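Local coordinates for protein transcriptional regulator, AraC family (Pseudomonas putida, PDB 3GRA) that probably acts as a sequence-specific DNA-binding transcription factor, this chain being its DJ-1/PfpI-like domain without the helix-turn-helix part, at residues A[26-31]-A[39-44]; A[107-112]-A[129-134]; A[154-159]-A[165-170]; A[171-174]-A[180-183]. All coordinates share one frame; numbering follows the deposited sequence.

Interaction 1: residues A[26-31]-A[39-44]; sequences DVLVTA and FQFTPL
L28 and F39 meet across the first beta-alpha-beta unit of a DJ-1/PfpI-like fold. Helix 18-34 lies against strand 39-45, the strand it leads into. The two short segments run roughly antiparallel, 142° between their directions, with axes 8.6 Å apart at closest approach. No hydrogen bond links them; the contact is apolar.

The CH-pi part belongs to L28 and F39. The methyl CD2 of L28 sits almost exactly over the centre of the F39 ring, 3.7 Å from its centroid. L28 CG lies anti to its own carbonyl carbon (chi1 -54°), which carries the branch out to that face. A31 comes to the same ring from another direction: its CB lies at the edge, in the ring plane, 3.7 Å from F39 CE2. V172 and L175 of helix 161-176 also pack on F39. An alanine in place of F39 would probably leave the L28 methyl without its aromatic face and open a gap beside A31.

Plain aliphatic-aromatic packing brings in F41, two residues on along the strand. L28 and F41 lie alongside, pointing opposite ways, and L28 CB is 3.7 Å from F41 CE2. V29 lies across F41. L55 of the second subunit packs on V29. The branch of V29 that reaches the ring is CG2, 3.6 Å from F41 CZ.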
loop_
_atom_site.group_PDB
_atom_site.type_symbol
_atom_site.label_atom_id
_atom_site.label_comp_id
_atom_site.label_asym_id
_atom_site.label_seq_id
_atom_site.Cartn_x
_atom_site.Cartn_y
_atom_site.Cartn_z
ATOM N N ASP A 26 -3.978 -3.251 6.528
ATOM C CA ASP A 26 -5.098 -2.514 7.072
ATOM C C ASP A 26 -5.960 -3.501 7.878
ATOM O O ASP A 26 -6.280 -3.255 9.044
ATOM C CB ASP A 26 -5.908 -1.901 5.935
ATOM C CG ASP A 26 -6.394 -0.503 6.255
ATOM O OD1 ASP A 26 -6.201 -0.053 7.409
ATOM O OD2 ASP A 26 -6.970 0.145 5.353
ATOM N N VAL A 27 -6.304 -4.625 7.253
ATOM C CA VAL A 27 -7.105 -5.654 7.896
ATOM C C VAL A 27 -6.526 -6.098 9.238
ATOM O O VAL A 27 -7.249 -6.204 10.223
ATOM C CB VAL A 27 -7.238 -6.909 6.995
ATOM C CG1 VAL A 27 -8.012 -7.994 7.724
ATOM C CG2 VAL A 27 -7.925 -6.542 5.684
ATOM N N LEU A 28 -5.222 -6.365 9.271
ATOM C CA LEU A 28 -4.575 -6.811 10.497
ATOM C C LEU A 28 -4.456 -5.695 11.542
ATOM O O LEU A 28 -4.508 -5.955 12.742
ATOM C CB LEU A 28 -3.192 -7.390 10.174
ATOM C CG LEU A 28 -3.169 -8.496 9.108
ATOM C CD1 LEU A 28 -1.735 -8.938 8.882
ATOM C CD2 LEU A 28 -4.039 -9.677 9.533
ATOM N N VAL A 29 -4.290 -4.454 11.100
ATOM C CA VAL A 29 -4.196 -3.357 12.050
ATOM C C VAL A 29 -5.605 -3.070 12.588
ATOM O O VAL A 29 -5.815 -3.005 13.802
ATOM C CB VAL A 29 -3.606 -2.086 11.393
ATOM C CG1 VAL A 29 -3.666 -0.916 12.361
ATOM C CG2 VAL A 29 -2.155 -2.337 10.984
ATOM N N THR A 30 -6.565 -2.926 11.677
ATOM C CA THR A 30 -7.945 -2.659 12.061
ATOM C C THR A 30 -8.442 -3.740 13.023
ATOM O O THR A 30 -9.204 -3.457 13.946
ATOM C CB THR A 30 -8.858 -2.612 10.822
ATOM O OG1 THR A 30 -8.389 -1.594 9.934
ATOM C CG2 THR A 30 -10.302 -2.306 11.216
ATOM N N ALA A 31 -7.998 -4.974 12.808
ATOM C CA ALA A 31 -8.399 -6.069 13.674
ATOM C C ALA A 31 -7.951 -5.733 15.085
ATOM O O ALA A 31 -8.707 -5.905 16.039
ATOM C CB ALA A 31 -7.766 -7.380 13.220
ATOM N N PHE A 39 -2.729 -9.416 16.306
ATOM C CA PHE A 39 -1.653 -9.658 15.339
ATOM C C PHE A 39 -0.395 -8.808 15.562
ATOM O O PHE A 39 -0.476 -7.654 15.975
ATOM C CB PHE A 39 -2.140 -9.348 13.917
ATOM C CG PHE A 39 -3.302 -10.176 13.463
ATOM C CD1 PHE A 39 -3.123 -11.489 13.064
ATOM C CD2 PHE A 39 -4.577 -9.627 13.400
ATOM C CE1 PHE A 39 -4.189 -12.243 12.607
ATOM C CE2 PHE A 39 -5.650 -10.377 12.943
ATOM C CZ PHE A 39 -5.457 -11.686 12.544
ATOM N N GLN A 40 0.754 -9.398 15.245
ATOM C CA GLN A 40 2.051 -8.723 15.298
ATOM C C GLN A 40 2.634 -8.963 13.899
ATOM O O GLN A 40 2.711 -10.106 13.440
ATOM C CB GLN A 40 2.983 -9.351 16.339
ATOM C CG GLN A 40 2.417 -9.417 17.735
ATOM C CD GLN A 40 3.420 -9.968 18.732
ATOM O OE1 GLN A 40 4.302 -9.247 19.203
ATOM N NE2 GLN A 40 3.298 -11.256 19.049
ATOM N N PHE A 41 3.050 -7.897 13.227
ATOM C CA PHE A 41 3.582 -8.022 11.872
ATOM C C PHE A 41 4.797 -7.128 11.603
ATOM O O PHE A 41 5.003 -6.124 12.286
ATOM C CB PHE A 41 2.452 -7.720 10.884
ATOM C CG PHE A 41 1.431 -6.764 11.426
ATOM C CD1 PHE A 41 1.644 -5.397 11.377
ATOM C CD2 PHE A 41 0.291 -7.242 12.072
ATOM C CE1 PHE A 41 0.734 -4.504 11.965
ATOM C CE2 PHE A 41 -0.622 -6.364 12.665
ATOM C CZ PHE A 41 -0.397 -4.994 12.612
ATOM N N THR A 42 5.592 -7.505 10.601
ATOM C CA THR A 42 6.794 -6.760 10.244
ATOM C C THR A 42 7.142 -6.833 8.756
ATOM O O THR A 42 7.146 -7.906 8.156
ATOM C CB THR A 42 8.027 -7.291 10.990
ATOM O OG1 THR A 42 7.697 -7.529 12.360
ATOM C CG2 THR A 42 9.156 -6.279 10.927
ATOM N N PRO A 43 7.416 -5.679 8.137
ATOM C CA PRO A 43 7.771 -5.719 6.721
ATOM C C PRO A 43 9.230 -6.205 6.681
ATOM O O PRO A 43 10.061 -5.750 7.477
ATOM C CB PRO A 43 7.609 -4.264 6.279
ATOM C CG PRO A 43 7.926 -3.482 7.534
ATOM C CD PRO A 43 7.292 -4.298 8.636
ATOM N N LEU A 44 9.517 -7.148 5.790
ATOM C CA LEU A 44 10.854 -7.709 5.671
ATOM C C LEU A 44 11.456 -7.567 4.264
ATOM O O LEU A 44 10.747 -7.595 3.262
ATOM C CB LEU A 44 10.841 -9.199 6.054
ATOM C CG LEU A 44 10.415 -9.679 7.452
ATOM C CD1 LEU A 44 10.526 -11.208 7.468
ATOM C CD2 LEU A 44 11.287 -9.079 8.548
#

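Interaction 2: residues A[107-112]-A[129-134]; sequences LWNGAW and PEQRAS
Q131 bends its side chain across N109, and its OE1 lies against N109 CB and ND2. The amide planes are turned 78° from each other. The main acceptor of N109 ND2 is the backbone O of G80; Q131 OE1 adds a bent bond, 2.8 Å from ND2 with an N-H...O angle of 138°. The donor stands above the carbonyl plane of Q131, not on a lone pair. N109 CG sits between the backbone N and the carbonyl carbon (chi1 52°), which turns ND2 to Q131.

Q131 OE1 is gripped twice. It also accepts from a water, 2.6 Å from the water oxygen, and that water accepts from W108 NE1 at 2.7 Å. The water lies in the plane of the W108 indole, at its edge. A leucine in place of Q131 would probably leave N109 ND2 with one acceptor fewer and the bridging water without this acceptor.

W112 makes the other half of the contact. Its indole edge points at S134, with NE1 3.4 Å from S134 CB. This NE1 is buried and has no hydrogen-bond partner in the model. L85 and I127 also pack on W112.

Q131 is at the N-cap position, right before helix 132-138. The segment 107-112 is the sharp turn from strand 103-107 into helix 110-117. W108 has a positive phi there. This strand-turn-helix resembles the nucleophile elbow of the DJ-1/PfpI and class I glutaminase superfamily, with a tryptophan, W108, at the positive-phi position.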
loop_
_atom_site.group_PDB
_atom_site.type_symbol
_atom_site.label_atom_id
_atom_site.label_comp_id
_atom_site.label_asym_id
_atom_site.label_seq_id
_atom_site.Cartn_x
_atom_site.Cartn_y
_atom_site.Cartn_z
ATOM N N LEU A 107 1.030 -12.692 -2.181
ATOM C CA LEU A 107 0.114 -11.684 -2.729
ATOM C C LEU A 107 0.545 -11.348 -4.152
ATOM O O LEU A 107 1.744 -11.306 -4.446
ATOM C CB LEU A 107 0.115 -10.410 -1.861
ATOM C CG LEU A 107 -0.117 -10.602 -0.344
ATOM C CD1 LEU A 107 -0.043 -9.241 0.354
ATOM C CD2 LEU A 107 -1.490 -11.278 -0.072
ATOM N N TRP A 108 -0.437 -11.107 -5.020
ATOM C CA TRP A 108 -0.221 -10.807 -6.435
ATOM C C TRP A 108 0.329 -12.057 -7.134
ATOM O O TRP A 108 -0.449 -12.836 -7.672
ATOM C CB TRP A 108 0.719 -9.614 -6.615
ATOM C CG TRP A 108 0.637 -9.042 -8.012
ATOM C CD1 TRP A 108 1.308 -9.481 -9.122
ATOM C CD2 TRP A 108 -0.252 -8.015 -8.461
ATOM N NE1 TRP A 108 0.885 -8.792 -10.241
ATOM C CE2 TRP A 108 -0.070 -7.885 -9.862
ATOM C CE3 TRP A 108 -1.188 -7.186 -7.817
ATOM C CZ2 TRP A 108 -0.798 -6.964 -10.629
ATOM C CZ3 TRP A 108 -1.915 -6.264 -8.588
ATOM C CH2 TRP A 108 -1.710 -6.165 -9.978
ATOM N N ASN A 109 1.645 -12.257 -7.125
ATOM C CA ASN A 109 2.228 -13.470 -7.717
ATOM C C ASN A 109 3.164 -14.195 -6.765
ATOM O O ASN A 109 3.920 -15.071 -7.172
ATOM C CB ASN A 109 2.972 -13.180 -9.024
ATOM C CG ASN A 109 3.987 -12.081 -8.884
ATOM O OD1 ASN A 109 4.741 -12.030 -7.908
ATOM N ND2 ASN A 109 4.022 -11.191 -9.870
ATOM N N GLY A 110 3.098 -13.851 -5.481
ATOM C CA GLY A 110 3.959 -14.517 -4.514
ATOM C C GLY A 110 3.796 -16.031 -4.543
ATOM O O GLY A 110 4.703 -16.773 -4.182
ATOM N N ALA A 111 2.632 -16.502 -4.972
ATOM C CA ALA A 111 2.395 -17.925 -5.034
ATOM C C ALA A 111 3.350 -18.554 -6.030
ATOM O O ALA A 111 3.682 -19.737 -5.926
ATOM C CB ALA A 111 0.952 -18.214 -5.416
ATOM N N TRP A 112 3.804 -17.781 -7.006
ATOM C CA TRP A 112 4.765 -18.341 -7.965
ATOM C C TRP A 112 5.993 -18.848 -7.177
ATOM O O TRP A 112 6.495 -19.945 -7.424
ATOM C CB TRP A 112 5.211 -17.278 -8.976
ATOM C CG TRP A 112 6.105 -17.831 -10.055
ATOM C CD1 TRP A 112 5.718 -18.498 -11.185
ATOM C CD2 TRP A 112 7.537 -17.784 -10.089
ATOM N NE1 TRP A 112 6.824 -18.869 -11.917
ATOM C CE2 TRP A 112 7.952 -18.441 -11.268
ATOM C CE3 TRP A 112 8.511 -17.252 -9.234
ATOM C CZ2 TRP A 112 9.300 -18.573 -11.619
ATOM C CZ3 TRP A 112 9.851 -17.385 -9.584
ATOM C CH2 TRP A 112 10.231 -18.040 -10.767
ATOM N N PRO A 129 -2.805 -13.780 -13.261
ATOM C CA PRO A 129 -2.811 -14.467 -14.564
ATOM C C PRO A 129 -1.472 -14.439 -15.316
ATOM O O PRO A 129 -1.087 -15.422 -15.953
ATOM C CB PRO A 129 -3.916 -13.736 -15.324
ATOM C CG PRO A 129 -4.902 -13.424 -14.212
ATOM C CD PRO A 129 -3.970 -12.885 -13.137
ATOM N N GLU A 130 -0.761 -13.320 -15.232
ATOM C CA GLU A 130 0.524 -13.176 -15.921
ATOM C C GLU A 130 1.489 -14.303 -15.558
ATOM O O GLU A 130 2.308 -14.711 -16.387
ATOM C CB GLU A 130 1.155 -11.820 -15.577
ATOM C CG GLU A 130 2.301 -11.367 -16.490
ATOM C CD GLU A 130 1.853 -11.093 -17.920
ATOM O OE1 GLU A 130 0.759 -10.509 -18.101
ATOM O OE2 GLU A 130 2.600 -11.453 -18.860
ATOM N N GLN A 131 1.386 -14.826 -14.338
ATOM C CA GLN A 131 2.291 -15.889 -13.911
ATOM C C GLN A 131 1.656 -17.265 -13.753
ATOM O O GLN A 131 2.293 -18.189 -13.261
ATOM C CB GLN A 131 2.984 -15.499 -12.598
ATOM C CG GLN A 131 4.160 -14.518 -12.747
ATOM C CD GLN A 131 3.721 -13.080 -12.998
ATOM O OE1 GLN A 131 3.103 -12.447 -12.138
ATOM N NE2 GLN A 131 4.049 -12.554 -14.184
ATOM N N ARG A 132 0.408 -17.407 -14.178
ATOM C CA ARG A 132 -0.300 -18.675 -14.056
ATOM C C ARG A 132 0.349 -19.790 -14.873
ATOM O O ARG A 132 0.541 -20.907 -14.385
ATOM C CB ARG A 132 -1.758 -18.493 -14.490
ATOM C CG ARG A 132 -2.698 -19.645 -14.164
ATOM C CD ARG A 132 -4.032 -19.447 -14.881
ATOM N NE ARG A 132 -4.631 -18.153 -14.566
ATOM C CZ ARG A 132 -5.337 -17.418 -15.424
ATOM N NH1 ARG A 132 -5.532 -17.848 -16.664
ATOM N NH2 ARG A 132 -5.858 -16.255 -15.041
ATOM N N ALA A 133 0.697 -19.491 -16.118
ATOM C CA ALA A 133 1.305 -20.507 -16.974
ATOM C C ALA A 133 2.625 -21.037 -16.399
ATOM O O ALA A 133 2.840 -22.249 -16.339
ATOM C CB ALA A 133 1.519 -19.940 -18.386
ATOM N N SER A 134 3.496 -20.129 -15.965
ATOM C CA SER A 134 4.782 -20.517 -15.393
ATOM C C SER A 134 4.635 -21.343 -14.120
ATOM O O SER A 134 5.366 -22.309 -13.922
ATOM C CB SER A 134 5.618 -19.278 -15.080
ATOM O OG SER A 134 5.739 -18.453 -16.220
HETATM O O HOH W 1 1.766 -10.246 -12.322
#

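Interaction 3: residues A[154-159]-A[165-170]; sequences DRLSAA and MELMLG
L167 meets strand 155-158 with its whole branched end. Its CB starts toward the strand from helix 161-176. CG lies anti to the backbone N (chi1 -174°), which sends both methyls on to the strand. CG itself comes within 4.0 Å of L156 CB. CD1 touches L156 CB at 3.7 Å and also reaches the strand backbone, 3.5 Å from S157 N. CD2 lies against the same peptide, 3.6 Å from S157 N, and meets A158 CB at 4.0 Å. One leucine thus spans three consecutive strand residues.

L156 and A158 both direct their CB toward the helix. S157 between them directs its CB away, so L167 meets its backbone; the S157 hydroxyl is hydrogen-bonded to the backbone N of S126. M168, a selenomethionine, starts away from the strand but bends back. Its CE makes a looser contact with L156 CD2, at 4.4 Å. No hydrogen bond crosses this interface, and its touching residues are all buried.

The strand and helix segments run nearly antiparallel, 155° between their directions, with axes 8.1 Å apart at closest approach. Strand 155-158 is parallel to strand 103-107 and antiparallel to strand 149-152. L167 also touches L107 and L151, from those two strands. M168 packs on A24, V27 and L28 of helix 18-34. Helix 161-176 thus packs beside helix 18-34, both against the mixed sheet of the DJ-1/PfpI-like alpha/beta fold.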
loop_
_atom_site.group_PDB
_atom_site.type_symbol
_atom_site.label_atom_id
_atom_site.label_comp_id
_atom_site.label_asym_id
_atom_site.label_seq_id
_atom_site.Cartn_x
_atom_site.Cartn_y
_atom_site.Cartn_z
ATOM N N ASP A 154 -2.840 -24.238 5.514
ATOM C CA ASP A 154 -1.774 -23.322 5.905
ATOM C C ASP A 154 -1.069 -22.709 4.676
ATOM O O ASP A 154 0.128 -22.426 4.703
ATOM C CB ASP A 154 -0.774 -24.047 6.816
ATOM C CG ASP A 154 -0.246 -25.306 6.197
ATOM O OD1 ASP A 154 -0.733 -25.685 5.105
ATOM O OD2 ASP A 154 0.658 -25.925 6.794
ATOM N N ARG A 155 -1.837 -22.514 3.607
ATOM C CA ARG A 155 -1.338 -21.884 2.396
ATOM C C ARG A 155 -2.376 -20.849 1.944
ATOM O O ARG A 155 -3.450 -21.178 1.421
ATOM C CB ARG A 155 -1.064 -22.921 1.304
ATOM C CG ARG A 155 0.058 -23.908 1.665
ATOM C CD ARG A 155 1.446 -23.248 1.793
ATOM N NE ARG A 155 2.438 -24.202 2.305
ATOM C CZ ARG A 155 2.648 -24.455 3.601
ATOM N NH1 ARG A 155 1.957 -23.822 4.537
ATOM N NH2 ARG A 155 3.529 -25.371 3.968
ATOM N N LEU A 156 -2.044 -19.592 2.201
ATOM C CA LEU A 156 -2.893 -18.464 1.876
ATOM C C LEU A 156 -2.325 -17.642 0.698
ATOM O O LEU A 156 -1.156 -17.238 0.696
ATOM C CB LEU A 156 -3.044 -17.576 3.117
ATOM C CG LEU A 156 -3.840 -18.133 4.306
ATOM C CD1 LEU A 156 -3.113 -19.330 4.934
ATOM C CD2 LEU A 156 -4.017 -17.029 5.339
ATOM N N SER A 157 -3.154 -17.382 -0.301
ATOM C CA SER A 157 -2.659 -16.637 -1.446
ATOM C C SER A 157 -3.707 -15.772 -2.091
ATOM O O SER A 157 -4.899 -16.078 -2.030
ATOM C CB SER A 157 -2.070 -17.596 -2.486
ATOM O OG SER A 157 -3.071 -18.444 -3.014
ATOM N N ALA A 158 -3.251 -14.687 -2.712
ATOM C CA ALA A 158 -4.154 -13.753 -3.381
ATOM C C ALA A 158 -3.545 -13.271 -4.702
ATOM O O ALA A 158 -2.329 -13.089 -4.821
ATOM C CB ALA A 158 -4.468 -12.569 -2.456
ATOM N N ALA A 159 -4.414 -13.053 -5.684
ATOM C CA ALA A 159 -4.001 -12.629 -7.009
ATOM C C ALA A 159 -4.230 -11.148 -7.277
ATOM O O ALA A 159 -3.792 -10.628 -8.301
ATOM C CB ALA A 159 -4.731 -13.442 -8.036
HETATM N N MSE A 165 -7.370 -8.412 0.431
HETATM C CA MSE A 165 -8.217 -7.933 1.529
HETATM C C MSE A 165 -9.070 -9.115 2.019
HETATM O O MSE A 165 -9.178 -9.341 3.216
HETATM C CB MSE A 165 -9.131 -6.781 1.079
HETATM C CG MSE A 165 -10.052 -6.218 2.198
HETATM SE SE MSE A 165 -11.239 -4.941 1.615
HETATM C CE MSE A 165 -12.502 -6.002 0.931
ATOM N N GLU A 166 -9.648 -9.871 1.089
ATOM C CA GLU A 166 -10.470 -11.020 1.462
ATOM C C GLU A 166 -9.611 -12.085 2.146
ATOM O O GLU A 166 -10.048 -12.731 3.095
ATOM C CB GLU A 166 -11.147 -11.646 0.239
ATOM C CG GLU A 166 -12.236 -10.803 -0.433
ATOM C CD GLU A 166 -13.425 -10.511 0.472
ATOM O OE1 GLU A 166 -13.710 -11.319 1.388
ATOM O OE2 GLU A 166 -14.087 -9.474 0.256
ATOM N N LEU A 167 -8.381 -12.257 1.661
ATOM C CA LEU A 167 -7.484 -13.252 2.222
ATOM C C LEU A 167 -7.230 -13.005 3.707
ATOM O O LEU A 167 -7.335 -13.927 4.509
ATOM C CB LEU A 167 -6.159 -13.277 1.453
ATOM C CG LEU A 167 -5.167 -14.385 1.834
ATOM C CD1 LEU A 167 -5.704 -15.747 1.400
ATOM C CD2 LEU A 167 -3.824 -14.117 1.163
HETATM N N MSE A 168 -6.903 -11.768 4.074
HETATM C CA MSE A 168 -6.649 -11.460 5.474
HETATM C C MSE A 168 -7.942 -11.471 6.295
HETATM O O MSE A 168 -7.909 -11.687 7.501
HETATM C CB MSE A 168 -5.918 -10.121 5.615
HETATM C CG MSE A 168 -4.462 -10.138 5.102
HETATM SE SE MSE A 168 -3.337 -11.266 5.970
HETATM C CE MSE A 168 -3.448 -12.683 4.969
ATOM N N LEU A 169 -9.080 -11.245 5.649
ATOM C CA LEU A 169 -10.361 -11.297 6.348
ATOM C C LEU A 169 -10.611 -12.770 6.621
ATOM O O LEU A 169 -11.156 -13.144 7.663
ATOM C CB LEU A 169 -11.494 -10.718 5.481
ATOM C CG LEU A 169 -11.603 -9.190 5.574
ATOM C CD1 LEU A 169 -12.481 -8.634 4.459
ATOM C CD2 LEU A 169 -12.157 -8.831 6.957
ATOM N N GLY A 170 -10.189 -13.606 5.677
ATOM C CA GLY A 170 -10.353 -15.036 5.842
ATOM C C GLY A 170 -9.520 -15.486 7.028
ATOM O O GLY A 170 -9.928 -16.345 7.813
#

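Interaction 4: residues A[171-174]-A[180-183]; sequences LVRR and LAEG
The two helical segments come closest at R173 and A181, whose CA atoms are 5.3 Å apart. Segment 171-174 is near the end of helix 161-176, and segment 180-183 is near the start of helix 178-188. The small side chain of A181 is consistent with this close approach.

V172 carries most of the apolar contact. Its CG1 stands anti to the backbone N (chi1 178°) and reaches the second helix at L180 and A181. V172 CG1 lies 3.8 Å from the backbone N of A181. The same V172 CG1 is 3.9 Å from L180 CD2, where the two side chains cross at about a right angle. V172 CG1 also meets A181 CB, at 4.1 Å.

A181 CB in turn rests on the first helix, 4.0 Å from R173 N. R173 lies alongside with its aliphatic base, its CB being 4.1 Å from A181 CB. No hydrogen bond or salt bridge crosses between the segments.

Helix 18-34 adds to this packing: V27 touches V172, and L34 touches L180. The contact lies away from the magnesium site. It is made by two consecutive helices joined by a tight turn, packed at the C-terminal end of this DJ-1/PfpI-like domain.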
loop_
_atom_site.group_PDB
_atom_site.type_symbol
_atom_site.label_atom_id
_atom_site.label_comp_id
_atom_site.label_asym_id
_atom_site.label_seq_id
_atom_site.Cartn_x
_atom_site.Cartn_y
_atom_site.Cartn_z
ATOM N N LEU A 171 -8.346 -14.877 7.169
ATOM C CA LEU A 171 -7.458 -15.211 8.265
ATOM C C LEU A 171 -8.061 -14.750 9.592
ATOM O O LEU A 171 -8.039 -15.491 10.572
ATOM C CB LEU A 171 -6.083 -14.557 8.062
ATOM C CG LEU A 171 -5.041 -14.771 9.174
ATOM C CD1 LEU A 171 -4.867 -16.268 9.407
ATOM C CD2 LEU A 171 -3.687 -14.141 8.785
ATOM N N VAL A 172 -8.597 -13.531 9.619
ATOM C CA VAL A 172 -9.200 -12.993 10.836
ATOM C C VAL A 172 -10.399 -13.843 11.270
ATOM O O VAL A 172 -10.581 -14.137 12.449
ATOM C CB VAL A 172 -9.657 -11.536 10.620
ATOM C CG1 VAL A 172 -10.323 -10.995 11.883
ATOM C CG2 VAL A 172 -8.453 -10.674 10.240
ATOM N N ARG A 173 -11.203 -14.241 10.295
ATOM C CA ARG A 173 -12.389 -15.059 10.524
ATOM C C ARG A 173 -12.013 -16.412 11.150
ATOM O O ARG A 173 -12.647 -16.870 12.101
ATOM C CB ARG A 173 -13.083 -15.259 9.173
ATOM C CG ARG A 173 -14.473 -15.840 9.189
ATOM C CD ARG A 173 -15.081 -15.731 7.787
ATOM N NE ARG A 173 -15.299 -14.340 7.384
ATOM C CZ ARG A 173 -14.962 -13.831 6.196
ATOM N NH1 ARG A 173 -14.376 -14.593 5.278
ATOM N NH2 ARG A 173 -15.230 -12.563 5.914
ATOM N N ARG A 174 -10.967 -17.034 10.615
ATOM C CA ARG A 174 -10.487 -18.336 11.072
ATOM C C ARG A 174 -9.817 -18.330 12.449
ATOM O O ARG A 174 -9.694 -19.378 13.093
ATOM C CB ARG A 174 -9.505 -18.893 10.037
ATOM C CG ARG A 174 -8.651 -20.066 10.494
ATOM C CD ARG A 174 -9.417 -21.375 10.498
ATOM N NE ARG A 174 -8.599 -22.482 10.992
ATOM C CZ ARG A 174 -7.563 -23.008 10.347
ATOM N NH1 ARG A 174 -7.196 -22.540 9.162
ATOM N NH2 ARG A 174 -6.892 -24.017 10.887
ATOM N N LEU A 180 -15.329 -10.593 14.639
ATOM C CA LEU A 180 -14.250 -9.624 14.446
ATOM C C LEU A 180 -14.115 -9.237 12.975
ATOM O O LEU A 180 -14.069 -8.057 12.639
ATOM C CB LEU A 180 -12.925 -10.200 14.951
ATOM C CG LEU A 180 -11.808 -9.187 15.206
ATOM C CD1 LEU A 180 -12.248 -8.215 16.286
ATOM C CD2 LEU A 180 -10.544 -9.907 15.632
ATOM N N ALA A 181 -14.068 -10.239 12.101
ATOM C CA ALA A 181 -13.928 -10.000 10.665
ATOM C C ALA A 181 -15.038 -9.112 10.124
ATOM O O ALA A 181 -14.788 -8.197 9.340
ATOM C CB ALA A 181 -13.906 -11.322 9.912
ATOM N N GLU A 182 -16.268 -9.390 10.544
ATOM C CA GLU A 182 -17.410 -8.610 10.101
ATOM C C GLU A 182 -17.245 -7.174 10.586
ATOM O O GLU A 182 -17.583 -6.228 9.879
ATOM C CB GLU A 182 -18.710 -9.203 10.655
ATOM C CG GLU A 182 -19.970 -8.562 10.091
ATOM C CD GLU A 182 -21.231 -8.909 10.883
ATOM O OE1 GLU A 182 -22.336 -8.570 10.408
ATOM O OE2 GLU A 182 -21.115 -9.506 11.978
ATOM N N GLY A 183 -16.718 -7.018 11.797
ATOM C CA GLY A 183 -16.520 -5.688 12.352
ATOM C C GLY A 183 -15.414 -4.932 11.639
ATOM O O GLY A 183 -15.505 -3.720 11.435
#

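Overall arrangement
From the N terminus, interaction 1 comes first and closes the turn between helix 18-34 and strand 39-45. Interaction 2 spans 16 intervening residues and ties the start of helix 110-117 to that of helix 132-138. Interactions 3 and 4 each close a short connection, and both use helix 161-176. All four are in series along the chain; none nests or crosses. In space, interactions 1 and 2 lie on opposite sides of the chain's centre, about 23 Å apart between centres. Interaction 3 bridges them: its helix reaches interaction 1, and its strand side reaches L107. V172 of interaction 4 meets V27 and F39, joining the C-terminal helices to the first beta-alpha-beta unit.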